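Local coordinates for protein 6-phosphogluconate dehydratase (Shewanella oneidensis, PDB 2GP4) that probably catalyses the dehydration of 6-phosphogluconate and was captured here in an apo form lacking its iron-sulfur cluster, at residues Val338-Phe343 / Leu440-Gly445. Sequence-based numbering, arbitrary orientation.
Sequences VNWDDF and LKLLKG
Leu442 splits its two methyls between neighbouring residues of the first helical turn: CD1 reaches the Trp340 ring at its edge, 3.7 Å from CE3, while CD2 sits over the face of the Asp341 carboxylate, 3.3 Å from OD2. With CG anti to the backbone N (chi1 170°), the isobutyl group extends from the strand and crosses the tryptophan side chain at about a right angle. Further along, Leu440 lies beside Phe343 and points the same way, its CD1 3.8 Å from both CB and CD1 of the phenylalanine, both residues packed against helices 304-316 and 322-333. Cutting Leu442 back to an alanine is likely to leave a gap beside the indole edge and over the Asp341 carboxylate. A water donates to Asp341 OD2 (2.7 Å) and accepts from Lys444 NZ (3.1 Å); Asp341 OD1 forms a salt bridge with Arg449 on the adjacent strand. Helix 340-347, from the mainly helical N-terminal part, thus packs on strand 440-445 of the mainly beta C-terminal part, between strands 448-453 and 572-575. The chemistry implies a mixed interdomain join: leucines and aromatic rings supply the apolar contact, while Ser347 and Ser344 of the helix take the backbone N-H groups of Leu440 and Leu442 and the water bridges Asp341 and Lys444.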
loop_
_atom_site.group_PDB
_atom_site.type_symbol
_atom_site.label_atom_id
_atom_site.label_comp_id
_atom_site.label_asym_id
_atom_site.label_seq_id
_atom_site.Cartn_x
_atom_site.Cartn_y
_atom_site.Cartn_z
ATOM N N VAL A 338 7.080 -6.850 9.864
ATOM C CA VAL A 338 7.286 -7.265 8.472
ATOM C C VAL A 338 8.384 -6.409 7.826
ATOM O O VAL A 338 8.405 -5.188 7.995
ATOM C CB VAL A 338 5.970 -7.122 7.641
ATOM C CG1 VAL A 338 6.209 -7.401 6.158
ATOM C CG2 VAL A 338 4.870 -8.033 8.178
ATOM N N ASN A 339 9.301 -7.042 7.093
ATOM C CA ASN A 339 10.360 -6.296 6.401
ATOM C C ASN A 339 10.389 -6.528 4.878
ATOM O O ASN A 339 9.549 -7.247 4.342
ATOM C CB ASN A 339 11.736 -6.531 7.061
ATOM C CG ASN A 339 12.178 -8.000 7.045
ATOM O OD1 ASN A 339 12.957 -8.428 7.906
ATOM N ND2 ASN A 339 11.701 -8.769 6.070
ATOM N N TRP A 340 11.356 -5.921 4.193
ATOM C CA TRP A 340 11.482 -6.059 2.739
ATOM C C TRP A 340 11.840 -7.462 2.265
ATOM O O TRP A 340 11.534 -7.823 1.136
ATOM C CB TRP A 340 12.455 -5.027 2.151
ATOM C CG TRP A 340 11.916 -3.629 2.160
ATOM C CD1 TRP A 340 10.600 -3.252 2.266
ATOM C CD2 TRP A 340 12.668 -2.419 2.031
ATOM N NE1 TRP A 340 10.492 -1.886 2.223
ATOM C CE2 TRP A 340 11.741 -1.345 2.074
ATOM C CE3 TRP A 340 14.033 -2.131 1.890
ATOM C CZ2 TRP A 340 12.138 -0.011 1.988
ATOM C CZ3 TRP A 340 14.426 -0.805 1.801
ATOM C CH2 TRP A 340 13.481 0.240 1.849
ATOM N N ASP A 341 12.480 -8.250 3.122
ATOM C CA ASP A 341 12.743 -9.656 2.801
ATOM C C ASP A 341 11.427 -10.421 2.645
ATOM O O ASP A 341 11.324 -11.321 1.812
ATOM C CB ASP A 341 13.593 -10.321 3.877
ATOM C CG ASP A 341 14.909 -9.611 4.111
ATOM O OD1 ASP A 341 14.998 -8.843 5.088
ATOM O OD2 ASP A 341 15.858 -9.830 3.333
ATOM N N ASP A 342 10.425 -10.062 3.453
ATOM C CA ASP A 342 9.097 -10.653 3.324
ATOM C C ASP A 342 8.487 -10.322 1.967
ATOM O O ASP A 342 8.006 -11.211 1.279
ATOM C CB ASP A 342 8.162 -10.190 4.444
ATOM C CG ASP A 342 8.732 -10.443 5.835
ATOM O OD1 ASP A 342 9.455 -11.446 6.038
ATOM O OD2 ASP A 342 8.442 -9.625 6.734
ATOM N N PHE A 343 8.527 -9.045 1.584
ATOM C CA PHE A 343 7.911 -8.583 0.337
ATOM C C PHE A 343 8.562 -9.221 -0.886
ATOM O O PHE A 343 7.872 -9.728 -1.775
ATOM C CB PHE A 343 7.974 -7.055 0.228
ATOM C CG PHE A 343 6.914 -6.343 1.020
ATOM C CD1 PHE A 343 5.665 -6.084 0.463
ATOM C CD2 PHE A 343 7.166 -5.922 2.319
ATOM C CE1 PHE A 343 4.682 -5.427 1.191
ATOM C CE2 PHE A 343 6.189 -5.258 3.052
ATOM C CZ PHE A 343 4.946 -5.013 2.487
ATOM N N LEU A 440 8.379 -7.281 -7.231
ATOM C CA LEU A 440 8.908 -6.452 -6.145
ATOM C C LEU A 440 10.175 -7.073 -5.565
ATOM O O LEU A 440 10.105 -8.090 -4.881
ATOM C CB LEU A 440 7.873 -6.290 -5.032
ATOM C CG LEU A 440 7.609 -4.937 -4.351
ATOM C CD1 LEU A 440 6.999 -5.179 -2.981
ATOM C CD2 LEU A 440 8.839 -4.039 -4.239
ATOM N N LYS A 441 11.327 -6.464 -5.836
ATOM C CA LYS A 441 12.607 -7.007 -5.363
ATOM C C LYS A 441 13.354 -6.105 -4.384
ATOM O O LYS A 441 13.338 -4.874 -4.500
ATOM C CB LYS A 441 13.532 -7.362 -6.540
ATOM C CG LYS A 441 13.031 -8.492 -7.466
ATOM C CD LYS A 441 12.407 -9.672 -6.712
ATOM C CE LYS A 441 13.453 -10.515 -6.002
ATOM N NZ LYS A 441 12.811 -11.573 -5.190
ATOM N N LEU A 442 14.022 -6.739 -3.425
ATOM C CA LEU A 442 14.908 -6.043 -2.505
ATOM C C LEU A 442 16.284 -5.843 -3.137
ATOM O O LEU A 442 16.815 -6.743 -3.788
ATOM C CB LEU A 442 15.031 -6.845 -1.202
ATOM C CG LEU A 442 16.072 -6.461 -0.148
ATOM C CD1 LEU A 442 15.799 -5.090 0.483
ATOM C CD2 LEU A 442 16.110 -7.540 0.902
ATOM N N LEU A 443 16.858 -4.662 -2.947
ATOM C CA LEU A 443 18.238 -4.414 -3.358
ATOM C C LEU A 443 19.102 -4.147 -2.127
ATOM O O LEU A 443 18.725 -3.348 -1.263
ATOM C CB LEU A 443 18.320 -3.258 -4.365
ATOM C CG LEU A 443 17.522 -3.398 -5.674
ATOM C CD1 LEU A 443 17.402 -2.064 -6.387
ATOM C CD2 LEU A 443 18.099 -4.460 -6.621
ATOM N N LYS A 444 20.240 -4.835 -2.045
ATOM C CA LYS A 444 21.180 -4.682 -0.936
ATOM C C LYS A 444 22.563 -4.306 -1.459
ATOM O O LYS A 444 22.921 -4.657 -2.582
ATOM C CB LYS A 444 21.325 -5.993 -0.149
ATOM C CG LYS A 444 20.072 -6.523 0.512
ATOM C CD LYS A 444 20.411 -7.336 1.775
ATOM C CE LYS A 444 21.076 -8.688 1.471
ATOM N NZ LYS A 444 20.095 -9.786 1.240
ATOM N N GLY A 445 23.340 -3.614 -0.624
ATOM C CA GLY A 445 24.758 -3.373 -0.885
ATOM C C GLY A 445 25.365 -2.355 0.061
ATOM O O GLY A 445 24.781 -2.035 1.105
HETATM O O HOH W 1 18.405 -9.144 3.800
#